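Local coordinates for BF1531-like N-terminal domain-containing protein (Bacteroides fragilis, PDB 3SLR) that is of unknown function but binds magnesium in a phosphatase-like domain and is probably a hydrolase acting on ester bonds, at residues K7-A12 and K41-L46; L20-V25 and N48-L53; S85-L90 and P129-T134; K103-R108 and L151-Y156. All coordinates share one frame; numbering follows the deposited sequence.

Contact 1: residues K7-A12 and K41-L46; sequences KELKRA and KGEGIL
Leu9, Ala12 and Leu46 carry this contact between two helices. The axes of the short segments cross at 74° and approach to 7.4 Å. Leu9 holds CG anti to its carbonyl carbon (chi1 -65°), beside the backbone N. Leu9 CD2 thereby reaches the backbone of the second helix, 3.6 Å from Glu43 N. Leu9 CD2 also lies 3.8 Å from Leu46 CD1. Ala12 points its CB at the second helix. Ala12 CB sits 3.7 Å from Leu46 CG and also meets Gly42 O. The backbones come closest at Gly42, where Gly42 CA makes a C-H...O contact of 3.3 Å with Leu9 O. With no side chain on Gly42, the two backbones come this close. Ile45 CD1 comes to within 3.4 Å of Ala12 O. The Glu43 side chain crosses that of Leu9 obliquely, with OE1 near both leucine methyls. OE1 is hydrogen-bonded to Ser207, and OE2 forms a salt bridge with Arg47. Helix 203-217 also packs on Leu9, and Tyr4 touches Leu9, Glu43 and Leu46. The contact thus sets the N-terminal helix across helix 34-46 of the parallel-sheet domain. Its cohesion across the two segments is apolar packing plus one C-H...O contact, while the buried glutamate finds its polar partners elsewhere.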
# COMPACT_ATOMS: atom_id res chain seq x y z
N LYS A 7 13.21 -9.17 11.30
CA LYS A 7 14.00 -9.05 12.53
C LYS A 7 13.63 -7.79 13.33
O LYS A 7 13.47 -7.85 14.55
CB LYS A 7 15.49 -9.03 12.21
CG LYS A 7 16.36 -8.86 13.45
CD LYS A 7 17.83 -8.76 13.09
CE LYS A 7 18.70 -8.73 14.35
NZ LYS A 7 18.24 -7.68 15.30
N GLU A 8 13.52 -6.67 12.64
CA GLU A 8 13.16 -5.40 13.27
C GLU A 8 11.75 -5.44 13.82
O GLU A 8 11.48 -4.93 14.92
CB GLU A 8 13.30 -4.25 12.28
CG GLU A 8 14.72 -4.00 11.81
CD GLU A 8 14.78 -2.94 10.72
OE1 GLU A 8 14.06 -3.09 9.71
OE2 GLU A 8 15.54 -1.96 10.87
N LEU A 9 10.83 -6.02 13.05
CA LEU A 9 9.44 -6.14 13.50
C LEU A 9 9.33 -6.97 14.77
O LEU A 9 8.63 -6.59 15.72
CB LEU A 9 8.56 -6.73 12.39
CG LEU A 9 8.42 -5.86 11.14
CD1 LEU A 9 7.48 -6.52 10.14
CD2 LEU A 9 7.92 -4.47 11.51
N LYS A 10 10.03 -8.10 14.81
CA LYS A 10 9.99 -8.96 15.99
C LYS A 10 10.61 -8.26 17.20
O LYS A 10 10.08 -8.35 18.31
CB LYS A 10 10.71 -10.28 15.71
CG LYS A 10 10.72 -11.23 16.89
CD LYS A 10 11.27 -12.58 16.46
CE LYS A 10 11.21 -13.59 17.59
NZ LYS A 10 11.72 -14.91 17.13
N ARG A 11 11.72 -7.56 16.98
CA ARG A 11 12.36 -6.79 18.05
C ARG A 11 11.41 -5.75 18.62
O ARG A 11 11.38 -5.53 19.83
CB ARG A 11 13.62 -6.10 17.52
CG ARG A 11 14.36 -5.26 18.54
CD ARG A 11 15.47 -4.47 17.87
NE ARG A 11 14.95 -3.46 16.94
CZ ARG A 11 15.62 -2.99 15.88
NH1 ARG A 11 16.83 -3.45 15.61
NH2 ARG A 11 15.06 -2.08 15.10
N ALA A 12 10.64 -5.11 17.75
CA ALA A 12 9.69 -4.09 18.20
C ALA A 12 8.60 -4.66 19.12
O ALA A 12 8.06 -3.93 19.97
CB ALA A 12 9.06 -3.35 17.01
N LYS A 41 2.02 -7.34 14.58
CA LYS A 41 2.09 -6.75 15.91
C LYS A 41 3.26 -5.76 16.01
O LYS A 41 3.09 -4.63 16.46
CB LYS A 41 2.18 -7.85 16.98
CG LYS A 41 2.22 -7.32 18.40
CD LYS A 41 2.08 -8.47 19.40
CE LYS A 41 2.03 -7.96 20.83
NZ LYS A 41 3.25 -7.16 21.14
N GLY A 42 4.43 -6.19 15.55
CA GLY A 42 5.60 -5.34 15.55
C GLY A 42 5.47 -4.12 14.64
O GLY A 42 5.88 -3.02 15.00
N GLU A 43 4.90 -4.32 13.45
CA GLU A 43 4.66 -3.21 12.53
C GLU A 43 3.73 -2.18 13.18
O GLU A 43 3.97 -0.98 13.09
CB GLU A 43 4.06 -3.73 11.22
CG GLU A 43 3.87 -2.66 10.15
CD GLU A 43 5.09 -2.47 9.27
OE1 GLU A 43 5.67 -3.48 8.82
OE2 GLU A 43 5.46 -1.30 9.02
N GLY A 44 2.69 -2.66 13.86
CA GLY A 44 1.74 -1.78 14.51
C GLY A 44 2.41 -0.94 15.59
O GLY A 44 2.15 0.25 15.72
N ILE A 45 3.29 -1.58 16.36
CA ILE A 45 4.01 -0.88 17.43
C ILE A 45 4.89 0.23 16.85
O ILE A 45 4.94 1.34 17.37
CB ILE A 45 4.84 -1.86 18.26
CG1 ILE A 45 3.92 -2.79 19.05
CG2 ILE A 45 5.80 -1.12 19.19
CD1 ILE A 45 4.63 -3.89 19.78
N LEU A 46 5.57 -0.08 15.75
CA LEU A 46 6.39 0.91 15.07
C LEU A 46 5.54 2.02 14.45
O LEU A 46 6.07 3.08 14.10
CB LEU A 46 7.26 0.24 14.01
CG LEU A 46 8.36 -0.65 14.59
CD1 LEU A 46 9.04 -1.42 13.48
CD2 LEU A 46 9.38 0.17 15.38

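Contact 2: residues L20-V25 and N48-L53; sequences LPKLKV and NYNIEL
Leu23 CD1 approaches the Tyr49 ring obliquely, and Pro21 O lies at the ring's edge near its plane. Leu23 CD1 makes an off-centre CH-pi contact, 4.2 Å from the centroid of the Tyr49 ring. Leu23 and Tyr49 lie side by side and point the same way; Ile214 and Ala215 of helix 203-217 pack on them. The backbones form a parallel pair, Lys22 with Asn50 through Val25 with Leu53. Asn50 N donates to Pro21 O at 2.8 Å, and Leu23 N to Asn50 O at 3.0 Å. Glu52 N then donates to Leu23 O, nearly along the C=O axis. Val25 N meets Glu52 O in the carbonyl plane at 2.9 Å, with an N-H...O angle of 172°. Ile51 CG2 touches Val25 CG2 at 3.8 Å on the face that also bears Leu23 and Leu53. On the other face the Asn50 and Lys22 side chains cross obliquely, and the extended Glu52 runs alongside Lys22 and Lys24. Strands 22-29 and 50-55 are joined through helix 34-46 as a beta-alpha-beta crossover at the edge of the sheet. Backbone hydrogen bonds fix the register and one face is apolar. Lys22 NZ stays 4.5 Å from Glu52 OE2, beyond a salt bridge, so any attraction is long-range.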
# COMPACT_ATOMS: atom_id res chain seq x y z
N LEU A 20 1.40 3.87 24.10
CA LEU A 20 0.60 3.72 22.88
C LEU A 20 -0.87 3.36 23.09
O LEU A 20 -1.21 2.58 23.99
CB LEU A 20 1.25 2.66 21.98
CG LEU A 20 2.55 2.97 21.24
CD1 LEU A 20 3.50 3.80 22.06
CD2 LEU A 20 3.22 1.68 20.78
N PRO A 21 -1.75 3.89 22.23
CA PRO A 21 -3.17 3.52 22.18
C PRO A 21 -3.33 2.05 21.81
O PRO A 21 -2.65 1.57 20.89
CB PRO A 21 -3.72 4.36 21.02
CG PRO A 21 -2.68 5.40 20.75
CD PRO A 21 -1.38 4.79 21.13
N LYS A 22 -4.22 1.35 22.50
CA LYS A 22 -4.39 -0.09 22.31
C LYS A 22 -5.42 -0.43 21.23
O LYS A 22 -6.48 0.19 21.15
CB LYS A 22 -4.79 -0.73 23.64
CG LYS A 22 -4.27 -2.15 23.84
CD LYS A 22 -5.37 -3.21 23.72
CE LYS A 22 -6.39 -3.11 24.85
NZ LYS A 22 -7.75 -2.72 24.35
N LEU A 23 -5.12 -1.44 20.41
CA LEU A 23 -6.08 -1.95 19.43
C LEU A 23 -6.11 -3.46 19.52
O LEU A 23 -5.07 -4.10 19.62
CB LEU A 23 -5.69 -1.53 18.00
CG LEU A 23 -5.78 -0.06 17.63
CD1 LEU A 23 -5.20 0.17 16.24
CD2 LEU A 23 -7.23 0.38 17.69
N LYS A 24 -7.31 -4.04 19.50
CA LYS A 24 -7.44 -5.49 19.53
C LYS A 24 -7.60 -5.99 18.10
O LYS A 24 -8.56 -5.65 17.42
CB LYS A 24 -8.64 -5.90 20.39
CG LYS A 24 -8.40 -5.64 21.88
CD LYS A 24 -9.71 -5.44 22.63
CE LYS A 24 -10.52 -6.70 22.69
NZ LYS A 24 -11.83 -6.46 23.38
N VAL A 25 -6.64 -6.81 17.67
CA VAL A 25 -6.61 -7.33 16.30
C VAL A 25 -6.70 -8.86 16.31
O VAL A 25 -5.87 -9.54 16.93
CB VAL A 25 -5.31 -6.92 15.60
CG1 VAL A 25 -5.24 -7.52 14.18
CG2 VAL A 25 -5.19 -5.40 15.55
N ASN A 48 3.05 3.22 16.21
CA ASN A 48 2.52 3.84 17.43
C ASN A 48 1.19 3.27 17.92
O ASN A 48 0.38 3.99 18.52
CB ASN A 48 2.43 5.36 17.25
CG ASN A 48 3.77 5.98 16.90
OD1 ASN A 48 4.81 5.62 17.48
ND2 ASN A 48 3.77 6.91 15.95
N TYR A 49 0.97 1.98 17.69
CA TYR A 49 -0.20 1.30 18.24
C TYR A 49 0.23 0.13 19.11
O TYR A 49 1.11 -0.64 18.74
CB TYR A 49 -1.12 0.80 17.13
CG TYR A 49 -1.63 1.90 16.24
CD1 TYR A 49 -2.57 2.82 16.70
CD2 TYR A 49 -1.18 2.03 14.93
CE1 TYR A 49 -3.04 3.83 15.90
CE2 TYR A 49 -1.64 3.05 14.11
CZ TYR A 49 -2.58 3.94 14.60
OH TYR A 49 -3.04 4.95 13.79
N ASN A 50 -0.37 0.03 20.29
CA ASN A 50 -0.19 -1.15 21.13
C ASN A 50 -1.16 -2.22 20.66
O ASN A 50 -2.33 -2.23 21.04
CB ASN A 50 -0.44 -0.81 22.60
CG ASN A 50 -0.18 -1.99 23.52
OD1 ASN A 50 -0.45 -1.92 24.72
ND2 ASN A 50 0.35 -3.07 22.97
N ILE A 51 -0.67 -3.11 19.79
CA ILE A 51 -1.51 -4.14 19.21
C ILE A 51 -1.65 -5.38 20.09
O ILE A 51 -0.66 -6.05 20.37
CB ILE A 51 -0.94 -4.60 17.86
CG1 ILE A 51 -0.80 -3.41 16.91
CG2 ILE A 51 -1.79 -5.74 17.27
CD1 ILE A 51 -2.12 -2.76 16.57
N GLU A 52 -2.86 -5.66 20.53
CA GLU A 52 -3.13 -6.92 21.21
C GLU A 52 -3.61 -7.90 20.14
O GLU A 52 -4.72 -7.77 19.62
CB GLU A 52 -4.19 -6.77 22.31
CG GLU A 52 -4.49 -8.09 23.04
CD GLU A 52 -5.62 -7.98 24.06
OE1 GLU A 52 -6.05 -9.04 24.58
OE2 GLU A 52 -6.07 -6.86 24.36
N LEU A 53 -2.77 -8.87 19.81
CA LEU A 53 -3.06 -9.73 18.67
C LEU A 53 -3.50 -11.14 19.06
O LEU A 53 -2.72 -11.91 19.63
CB LEU A 53 -1.84 -9.78 17.74
CG LEU A 53 -2.17 -10.19 16.30
CD1 LEU A 53 -1.33 -9.41 15.34
CD2 LEU A 53 -2.00 -11.69 16.13

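Contact 3: residues S85-L90 and P129-T134; sequences STHKLL and PEIEDT
The first turn of helix 86-94 faces an irregular, largely extended loop, and the backbones come nearest at Thr86 and Pro129, whose CA atoms are 6.5 Å apart. Thr86 points its side chain at the loop and uses both branches. Thr86 OG1 is anti to the carbonyl carbon (chi1 -57°) and donates to Pro129 O at 2.8 Å. The hydroxyl meets that oxygen in the carbonyl plane, on a lone pair. The methyl Thr86 CG2 turns to Ile131 and lies 3.6 Å from Ile131 CD1. Thr86 and Ile131 slide past each other in opposite directions. Ser85 is the N-cap of the helix: Ser85 OG accepts from Lys88 N at 3.1 Å, and it is also hydrogen-bonded to Asp30. The helix follows strand 79-83 and the loop follows strand 122-126, so the contact joins connections that leave two neighbouring strands of the parallel sheet. Further along, Ile131 spreads its branches over the helix. Ile131 CD1 reaches the backbone at His87 N, 3.8 Å away, while Ile131 CG2 meets Leu90 CD2 at 4.0 Å. Leu90 crosses Ile131 obliquely and also packs on Phe147 of helix 147-164. Pro129 rests on Leu173 and Ser177 of helix 173-180.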
# COMPACT_ATOMS: atom_id res chain seq x y z
N SER A 85 -5.76 -18.11 1.65
CA SER A 85 -4.71 -18.13 0.63
C SER A 85 -5.21 -18.68 -0.70
O SER A 85 -6.06 -19.57 -0.75
CB SER A 85 -3.51 -18.95 1.10
OG SER A 85 -3.88 -20.32 1.24
N THR A 86 -4.64 -18.17 -1.79
CA THR A 86 -4.94 -18.76 -3.09
C THR A 86 -4.53 -20.22 -3.10
O THR A 86 -5.22 -21.07 -3.68
CB THR A 86 -4.19 -18.03 -4.21
OG1 THR A 86 -4.53 -16.64 -4.17
CG2 THR A 86 -4.56 -18.61 -5.58
N HIS A 87 -3.40 -20.52 -2.47
CA HIS A 87 -2.87 -21.87 -2.45
C HIS A 87 -3.85 -22.91 -1.91
O HIS A 87 -4.00 -24.00 -2.47
CB HIS A 87 -1.56 -21.91 -1.65
CG HIS A 87 -0.71 -23.10 -1.95
ND1 HIS A 87 0.35 -23.06 -2.83
CD2 HIS A 87 -0.80 -24.39 -1.53
CE1 HIS A 87 0.90 -24.26 -2.92
NE2 HIS A 87 0.22 -25.08 -2.13
N LYS A 88 -4.51 -22.57 -0.81
CA LYS A 88 -5.44 -23.50 -0.18
C LYS A 88 -6.76 -23.57 -0.95
O LYS A 88 -7.40 -24.63 -1.01
CB LYS A 88 -5.68 -23.13 1.29
CG LYS A 88 -4.42 -23.30 2.17
CD LYS A 88 -4.00 -24.78 2.27
CE LYS A 88 -2.65 -24.92 2.99
NZ LYS A 88 -2.30 -26.36 3.23
N LEU A 89 -7.15 -22.46 -1.58
CA LEU A 89 -8.35 -22.44 -2.41
C LEU A 89 -8.13 -23.30 -3.66
O LEU A 89 -9.04 -23.97 -4.13
CB LEU A 89 -8.72 -21.00 -2.80
CG LEU A 89 -10.04 -20.83 -3.58
CD1 LEU A 89 -11.24 -21.16 -2.70
CD2 LEU A 89 -10.17 -19.42 -4.15
N LEU A 90 -6.90 -23.25 -4.19
CA LEU A 90 -6.50 -24.08 -5.33
C LEU A 90 -6.68 -25.55 -4.98
O LEU A 90 -7.20 -26.33 -5.78
CB LEU A 90 -5.04 -23.80 -5.68
CG LEU A 90 -4.48 -24.42 -6.96
CD1 LEU A 90 -5.11 -23.77 -8.16
CD2 LEU A 90 -2.95 -24.25 -7.00
N PRO A 129 -3.88 -13.43 -5.08
CA PRO A 129 -2.99 -13.42 -6.25
C PRO A 129 -3.24 -14.66 -7.10
O PRO A 129 -3.43 -15.76 -6.57
CB PRO A 129 -1.59 -13.50 -5.64
CG PRO A 129 -1.76 -13.22 -4.16
CD PRO A 129 -3.16 -13.61 -3.81
N GLU A 130 -3.22 -14.51 -8.42
CA GLU A 130 -3.52 -15.66 -9.26
C GLU A 130 -2.39 -16.69 -9.24
O GLU A 130 -1.22 -16.35 -9.40
CB GLU A 130 -3.81 -15.23 -10.70
CG GLU A 130 -4.10 -16.42 -11.64
CD GLU A 130 -4.41 -16.00 -13.06
OE1 GLU A 130 -4.68 -14.80 -13.28
OE2 GLU A 130 -4.38 -16.87 -13.97
N ILE A 131 -2.74 -17.95 -9.00
CA ILE A 131 -1.83 -19.04 -9.33
C ILE A 131 -2.38 -19.67 -10.61
O ILE A 131 -3.46 -20.24 -10.60
CB ILE A 131 -1.74 -20.10 -8.21
CG1 ILE A 131 -1.22 -19.47 -6.91
CG2 ILE A 131 -0.84 -21.28 -8.65
CD1 ILE A 131 -1.38 -20.38 -5.70
N GLU A 132 -1.67 -19.49 -11.71
CA GLU A 132 -2.11 -20.06 -12.97
C GLU A 132 -1.72 -21.54 -12.99
O GLU A 132 -0.53 -21.87 -12.98
CB GLU A 132 -1.48 -19.33 -14.16
CG GLU A 132 -1.85 -19.99 -15.48
CD GLU A 132 -1.24 -19.31 -16.68
OE1 GLU A 132 -0.05 -18.93 -16.63
OE2 GLU A 132 -1.97 -19.15 -17.67
N ASP A 133 -2.70 -22.44 -12.98
CA ASP A 133 -2.38 -23.86 -12.85
C ASP A 133 -1.99 -24.50 -14.19
O ASP A 133 -1.49 -25.63 -14.23
CB ASP A 133 -3.49 -24.64 -12.14
CG ASP A 133 -4.81 -24.66 -12.90
OD1 ASP A 133 -4.85 -24.25 -14.09
OD2 ASP A 133 -5.80 -25.14 -12.31
N THR A 134 -2.19 -23.74 -15.26
CA THR A 134 -1.96 -24.20 -16.63
C THR A 134 -2.64 -25.52 -17.01
O THR A 134 -2.22 -26.17 -17.97
CB THR A 134 -0.45 -24.30 -17.00
OG1 THR A 134 0.13 -25.44 -16.36
CG2 THR A 134 0.30 -23.01 -16.61

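Contact 4: residues K103-R108 and L151-Y156; sequences KLADDR and LTKLNY
Lys153 and Asp106 form a salt bridge between the two helices. Lys153 NZ donates to Asp106 OD1 at 2.9 Å, coming from above the carboxylate plane. A weak second bond runs from Lys153 NZ to Asp106 OD2 at 3.2 Å. The lysine chain is extended, with CG anti to the backbone N (chi1 171°), and crosses the aspartate side chain at about a right angle. The CB of Asp106 points away from the second helix, yet the carboxylate still meets the ammonium group. A water accepts from Lys153 NZ at 3.1 Å and from Asp106 N at 3.0 Å. It thus ties the lysine to the first turn of helix 104-118 as well. Nearby, Ala105 N is hydrogen-bonded to Gln150 OE1. Next to the charged pair, Ala105 CB lies 4.0 Å from Lys153 CD and 3.9 Å from Leu154 CB. Leu154 also meets Arg108, with Leu154 CD1 3.9 Å from Arg108 CG. The Arg108 chain is bent at chi2 and chi3, and its NH1 is hydrogen-bonded to Tyr128 OH. Leu89 of helix 86-94 packs on Leu104, Leu151 and Leu154. The short axes lie 8.8 Å apart at an angle of 30°. Small Ala105 sits where the backbones are nearest, opposite Leu154. The contact joins two helices of the parallel-sheet domain by apolar packing, with a partly exposed ion pair beside it that probably adds electrostatic attraction.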
# COMPACT_ATOMS: atom_id res chain seq x y z
N LYS A 103 -19.02 -23.30 -8.55
CA LYS A 103 -19.54 -22.56 -7.41
C LYS A 103 -18.42 -22.09 -6.48
O LYS A 103 -18.70 -21.60 -5.39
CB LYS A 103 -20.51 -23.44 -6.60
CG LYS A 103 -21.81 -23.77 -7.33
CD LYS A 103 -22.67 -24.72 -6.53
CE LYS A 103 -23.93 -25.10 -7.30
NZ LYS A 103 -24.55 -26.35 -6.77
N LEU A 104 -17.17 -22.25 -6.90
CA LEU A 104 -16.03 -21.91 -6.03
C LEU A 104 -16.10 -20.46 -5.57
O LEU A 104 -16.12 -20.17 -4.37
CB LEU A 104 -14.70 -22.15 -6.74
CG LEU A 104 -13.45 -22.05 -5.85
CD1 LEU A 104 -13.35 -23.26 -4.94
CD2 LEU A 104 -12.20 -21.92 -6.68
N ALA A 105 -16.12 -19.54 -6.52
CA ALA A 105 -16.19 -18.13 -6.18
C ALA A 105 -17.46 -17.79 -5.40
O ALA A 105 -17.39 -17.11 -4.37
CB ALA A 105 -16.09 -17.26 -7.43
N ASP A 106 -18.60 -18.25 -5.89
CA ASP A 106 -19.88 -17.95 -5.24
C ASP A 106 -19.90 -18.38 -3.77
O ASP A 106 -20.35 -17.64 -2.91
CB ASP A 106 -21.05 -18.60 -5.99
CG ASP A 106 -21.34 -17.94 -7.32
OD1 ASP A 106 -21.02 -16.74 -7.48
OD2 ASP A 106 -21.90 -18.62 -8.21
N ASP A 107 -19.42 -19.59 -3.49
CA ASP A 107 -19.42 -20.08 -2.11
C ASP A 107 -18.53 -19.24 -1.20
O ASP A 107 -18.90 -18.94 -0.06
CB ASP A 107 -18.98 -21.55 -2.06
CG ASP A 107 -20.02 -22.50 -2.63
OD1 ASP A 107 -21.19 -22.08 -2.85
OD2 ASP A 107 -19.68 -23.68 -2.85
N ARG A 108 -17.35 -18.89 -1.70
CA ARG A 108 -16.40 -18.11 -0.93
C ARG A 108 -17.00 -16.72 -0.70
O ARG A 108 -16.96 -16.19 0.42
CB ARG A 108 -15.06 -18.03 -1.67
CG ARG A 108 -13.96 -17.20 -0.99
CD ARG A 108 -13.73 -17.61 0.47
NE ARG A 108 -13.53 -19.06 0.69
CZ ARG A 108 -12.35 -19.68 0.71
NH1 ARG A 108 -11.23 -19.02 0.47
NH2 ARG A 108 -12.29 -20.99 0.95
N LEU A 151 -11.17 -17.60 -9.93
CA LEU A 151 -10.40 -16.63 -9.14
C LEU A 151 -10.59 -15.19 -9.64
O LEU A 151 -10.68 -14.27 -8.85
CB LEU A 151 -8.91 -16.99 -9.13
CG LEU A 151 -8.23 -16.42 -7.89
CD1 LEU A 151 -8.79 -17.14 -6.68
CD2 LEU A 151 -6.72 -16.60 -7.93
N THR A 152 -10.65 -15.02 -10.95
CA THR A 152 -10.87 -13.72 -11.55
C THR A 152 -12.25 -13.17 -11.18
O THR A 152 -12.40 -12.00 -10.82
CB THR A 152 -10.71 -13.81 -13.08
OG1 THR A 152 -9.42 -14.35 -13.37
CG2 THR A 152 -10.86 -12.42 -13.74
N LYS A 153 -13.26 -14.03 -11.25
CA LYS A 153 -14.60 -13.68 -10.78
C LYS A 153 -14.58 -13.31 -9.29
O LYS A 153 -15.13 -12.28 -8.88
CB LYS A 153 -15.56 -14.87 -11.01
CG LYS A 153 -16.94 -14.71 -10.37
CD LYS A 153 -17.84 -15.90 -10.70
CE LYS A 153 -19.13 -15.89 -9.87
NZ LYS A 153 -20.03 -17.03 -10.23
N LEU A 154 -13.95 -14.16 -8.48
CA LEU A 154 -13.87 -13.92 -7.04
C LEU A 154 -13.26 -12.55 -6.71
O LEU A 154 -13.80 -11.81 -5.90
CB LEU A 154 -13.08 -15.04 -6.36
CG LEU A 154 -12.82 -14.97 -4.85
CD1 LEU A 154 -14.11 -14.84 -4.06
CD2 LEU A 154 -12.04 -16.20 -4.42
N ASN A 155 -12.12 -12.21 -7.32
CA ASN A 155 -11.45 -10.96 -6.98
C ASN A 155 -12.28 -9.75 -7.38
O ASN A 155 -12.30 -8.72 -6.69
CB ASN A 155 -10.05 -10.88 -7.60
CG ASN A 155 -9.02 -11.60 -6.77
OD1 ASN A 155 -9.04 -11.52 -5.54
ND2 ASN A 155 -8.13 -12.34 -7.43
N TYR A 156 -12.97 -9.87 -8.51
CA TYR A 156 -13.86 -8.81 -8.97
C TYR A 156 -15.01 -8.59 -8.00
O TYR A 156 -15.26 -7.47 -7.56
CB TYR A 156 -14.38 -9.10 -10.38
CG TYR A 156 -15.45 -8.13 -10.86
CD1 TYR A 156 -15.17 -6.78 -11.04
CD2 TYR A 156 -16.74 -8.58 -11.11
CE1 TYR A 156 -16.16 -5.90 -11.47
CE2 TYR A 156 -17.73 -7.71 -11.53
CZ TYR A 156 -17.43 -6.37 -11.71
OH TYR A 156 -18.42 -5.53 -12.13
O HOH W 1 -18.71 -19.34 -8.65

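Overall arrangement
From the N terminus, helix 6-12 opens contact 1 and strand 22-29 opens contact 2. Contact 1 closes at helix 34-46, and contact 2 closes just afterwards at strand 50-55, so the two cross. They also touch, with centres 12 Å apart: Gly44 O probably accepts from Tyr49 N where the helix ends. Contact 3 opens on helix 86-94 and contact 4 on helix 104-118. The loop at 129-134 closes contact 3 before helix 147-164 closes contact 4, a second crossing. Leu89 of contact 3 packs on Leu151 of contact 4. The two pairs lie in series and do not touch. One sets the N-terminal helix on helix 34-46 and pairs edge strand 50-55 with strand 22-29; the other joins connections following later strands.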